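Local structure of CDP-4-keto-6-deoxy-D-glucose-3-dehydrase (Yersinia pseudotuberculosis, 3BB8) at residues V34-V40 / I411-L417. The protein probably removes the C3 hydroxyl of CDP-4-keto-6-deoxy-D-glucose with a pyridoxal 5'-phosphate cofactor, in lipopolysaccharide sugar biosynthesis. The protein carries 1 engineered substitution. Sequence-based numbering, arbitrary orientation.
Sequences VPPSGKV and IGIYPGL
The ring of Tyr414 lies flat against the backbone of Ser37 and Gly38, with Ser37 C 3.5 Å above the ring plane, over its centre, and Gly38 N at the same height but displaced toward the rim. The Ser37-Gly38 peptide plane covers one face of the ring, nearly parallel to it; main chain, not the Ser37 side chain, whose CB points away, does the covering. The ring takes this place with CG between the backbone N and the carbonyl carbon (chi1 76°). Pro35 O meets the edge of the same ring, near its plane, 3.3 Å from Tyr414 CE2, while the pyrrolidine of Pro35 crosses the far end of the ring at about a right angle, its CG 3.8 Å from Tyr414 CZ. Where the two backbones run closest, Gly412, with no side chain, brings its CA to 3.3 Å from Pro36 O in a CA-H...O contact bent to 130° at the hydrogen. Val34 CG1 touches Leu417 CD2 at 3.8 Å, continuing the apolar packing beyond Pro35. The opposite end, at Val40, is looser and partly exposed: Val40 CG2 rests 3.8 Å from Gly416 N and 4.1 Å from Pro415 CB. Pro415 and Gly416, which Val40 meets, form the corner of a type I beta turn, closed by Leu417 N to Tyr414 O. The contact is structural packing in the aspartate aminotransferase fold; the Ser37 side chain stays about 10 Å from the pyridoxal phosphate. Helix 293-323 flanks Tyr414 and Pro415 through Arg313, helix 419-432 packs on Val34 through His421 and Val425, and Ile411 ends strand 408-411, hydrogen-bonded through its backbone to Phe347 of strand 347-351.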
loop_
_atom_site.group_PDB
_atom_site.type_symbol
_atom_site.label_atom_id
_atom_site.label_comp_id
_atom_site.label_asym_id
_atom_site.label_seq_id
_atom_site.Cartn_x
_atom_site.Cartn_y
_atom_site.Cartn_z
ATOM N N VAL A 34 -22.835 15.101 -14.748
ATOM C CA VAL A 34 -22.584 13.883 -15.510
ATOM C C VAL A 34 -21.082 13.632 -15.392
ATOM O O VAL A 34 -20.307 13.976 -16.289
ATOM C CB VAL A 34 -22.958 14.040 -16.989
ATOM C CG1 VAL A 34 -22.771 12.719 -17.712
ATOM C CG2 VAL A 34 -24.400 14.519 -17.113
ATOM N N PRO A 35 -20.648 13.049 -14.260
ATOM C CA PRO A 35 -19.229 12.763 -14.036
ATOM C C PRO A 35 -18.679 11.720 -14.998
ATOM O O PRO A 35 -19.422 10.908 -15.543
ATOM C CB PRO A 35 -19.197 12.306 -12.578
ATOM C CG PRO A 35 -20.522 11.665 -12.399
ATOM C CD PRO A 35 -21.459 12.616 -13.108
ATOM N N PRO A 36 -17.360 11.743 -15.231
ATOM C CA PRO A 36 -16.736 10.780 -16.143
ATOM C C PRO A 36 -16.634 9.390 -15.519
ATOM O O PRO A 36 -16.430 8.395 -16.215
ATOM C CB PRO A 36 -15.371 11.408 -16.424
ATOM C CG PRO A 36 -15.055 12.076 -15.128
ATOM C CD PRO A 36 -16.368 12.702 -14.710
ATOM N N SER A 37 -16.783 9.321 -14.203
ATOM C CA SER A 37 -16.717 8.039 -13.519
ATOM C C SER A 37 -17.295 8.170 -12.124
ATOM O O SER A 37 -17.643 9.268 -11.687
ATOM C CB SER A 37 -15.267 7.555 -13.434
ATOM O OG SER A 37 -14.484 8.438 -12.654
ATOM N N GLY A 38 -17.395 7.047 -11.428
ATOM C CA GLY A 38 -17.922 7.070 -10.080
ATOM C C GLY A 38 -18.313 5.687 -9.599
ATOM O O GLY A 38 -18.520 4.771 -10.397
ATOM N N LYS A 39 -18.425 5.535 -8.288
ATOM C CA LYS A 39 -18.782 4.247 -7.730
ATOM C C LYS A 39 -20.286 4.069 -7.669
ATOM O O LYS A 39 -21.033 5.037 -7.544
ATOM C CB LYS A 39 -18.196 4.097 -6.323
ATOM C CG LYS A 39 -18.755 5.072 -5.299
ATOM C CD LYS A 39 -17.878 5.099 -4.056
ATOM C CE LYS A 39 -18.457 5.996 -2.982
ATOM N NZ LYS A 39 -18.625 7.404 -3.436
ATOM N N VAL A 40 -20.715 2.817 -7.772
ATOM C CA VAL A 40 -22.126 2.467 -7.685
ATOM C C VAL A 40 -22.234 1.377 -6.616
ATOM O O VAL A 40 -22.079 0.183 -6.898
ATOM C CB VAL A 40 -22.668 1.936 -9.038
ATOM C CG1 VAL A 40 -24.114 1.484 -8.882
ATOM C CG2 VAL A 40 -22.578 3.034 -10.095
ATOM N N ILE A 411 -15.099 11.135 -21.564
ATOM C CA ILE A 411 -16.235 11.394 -20.689
ATOM C C ILE A 411 -16.902 10.094 -20.252
ATOM O O ILE A 411 -16.385 9.005 -20.502
ATOM C CB ILE A 411 -17.283 12.290 -21.375
ATOM C CG1 ILE A 411 -17.825 11.610 -22.634
ATOM C CG2 ILE A 411 -16.683 13.647 -21.713
ATOM C CD1 ILE A 411 -18.452 12.567 -23.624
ATOM N N GLY A 412 -18.053 10.215 -19.598
ATOM C CA GLY A 412 -18.532 9.181 -18.699
ATOM C C GLY A 412 -19.548 8.268 -19.354
ATOM O O GLY A 412 -20.539 8.731 -19.921
ATOM N N ILE A 413 -19.303 6.964 -19.274
ATOM C CA ILE A 413 -20.286 5.970 -19.704
ATOM C C ILE A 413 -20.463 4.875 -18.654
ATOM O O ILE A 413 -20.946 3.779 -18.957
ATOM C CB ILE A 413 -19.790 5.332 -21.036
ATOM C CG1 ILE A 413 -18.289 5.054 -20.980
ATOM C CG2 ILE A 413 -20.167 6.225 -22.211
ATOM C CD1 ILE A 413 -17.902 3.908 -20.064
ATOM N N TYR A 414 -20.077 5.187 -17.415
ATOM C CA TYR A 414 -20.172 4.233 -16.313
ATOM C C TYR A 414 -21.624 4.022 -15.859
ATOM O O TYR A 414 -22.484 4.883 -16.061
ATOM C CB TYR A 414 -19.283 4.676 -15.132
ATOM C CG TYR A 414 -19.828 5.811 -14.297
ATOM C CD1 TYR A 414 -20.273 5.591 -12.995
ATOM C CD2 TYR A 414 -19.909 7.103 -14.807
ATOM C CE1 TYR A 414 -20.790 6.632 -12.222
ATOM C CE2 TYR A 414 -20.419 8.148 -14.047
ATOM C CZ TYR A 414 -20.857 7.909 -12.760
ATOM O OH TYR A 414 -21.351 8.952 -12.006
ATOM N N PRO A 415 -21.906 2.863 -15.231
ATOM C CA PRO A 415 -23.217 2.438 -14.721
ATOM C C PRO A 415 -24.078 3.470 -14.005
ATOM O O PRO A 415 -25.295 3.304 -13.926
ATOM C CB PRO A 415 -22.866 1.262 -13.817
ATOM C CG PRO A 415 -21.690 0.656 -14.524
ATOM C CD PRO A 415 -20.870 1.877 -14.862
ATOM N N GLY A 416 -23.462 4.520 -13.475
ATOM C CA GLY A 416 -24.231 5.534 -12.771
ATOM C C GLY A 416 -24.907 6.541 -13.690
ATOM O O GLY A 416 -25.542 7.490 -13.225
ATOM N N LEU A 417 -24.785 6.329 -14.996
ATOM C CA LEU A 417 -25.367 7.237 -15.979
ATOM C C LEU A 417 -26.538 6.640 -16.759
ATOM O O LEU A 417 -26.411 5.573 -17.370
ATOM C CB LEU A 417 -24.275 7.691 -16.959
ATOM C CG LEU A 417 -23.523 9.005 -16.707
ATOM C CD1 LEU A 417 -23.350 9.280 -15.231
ATOM C CD2 LEU A 417 -22.179 8.935 -17.416
#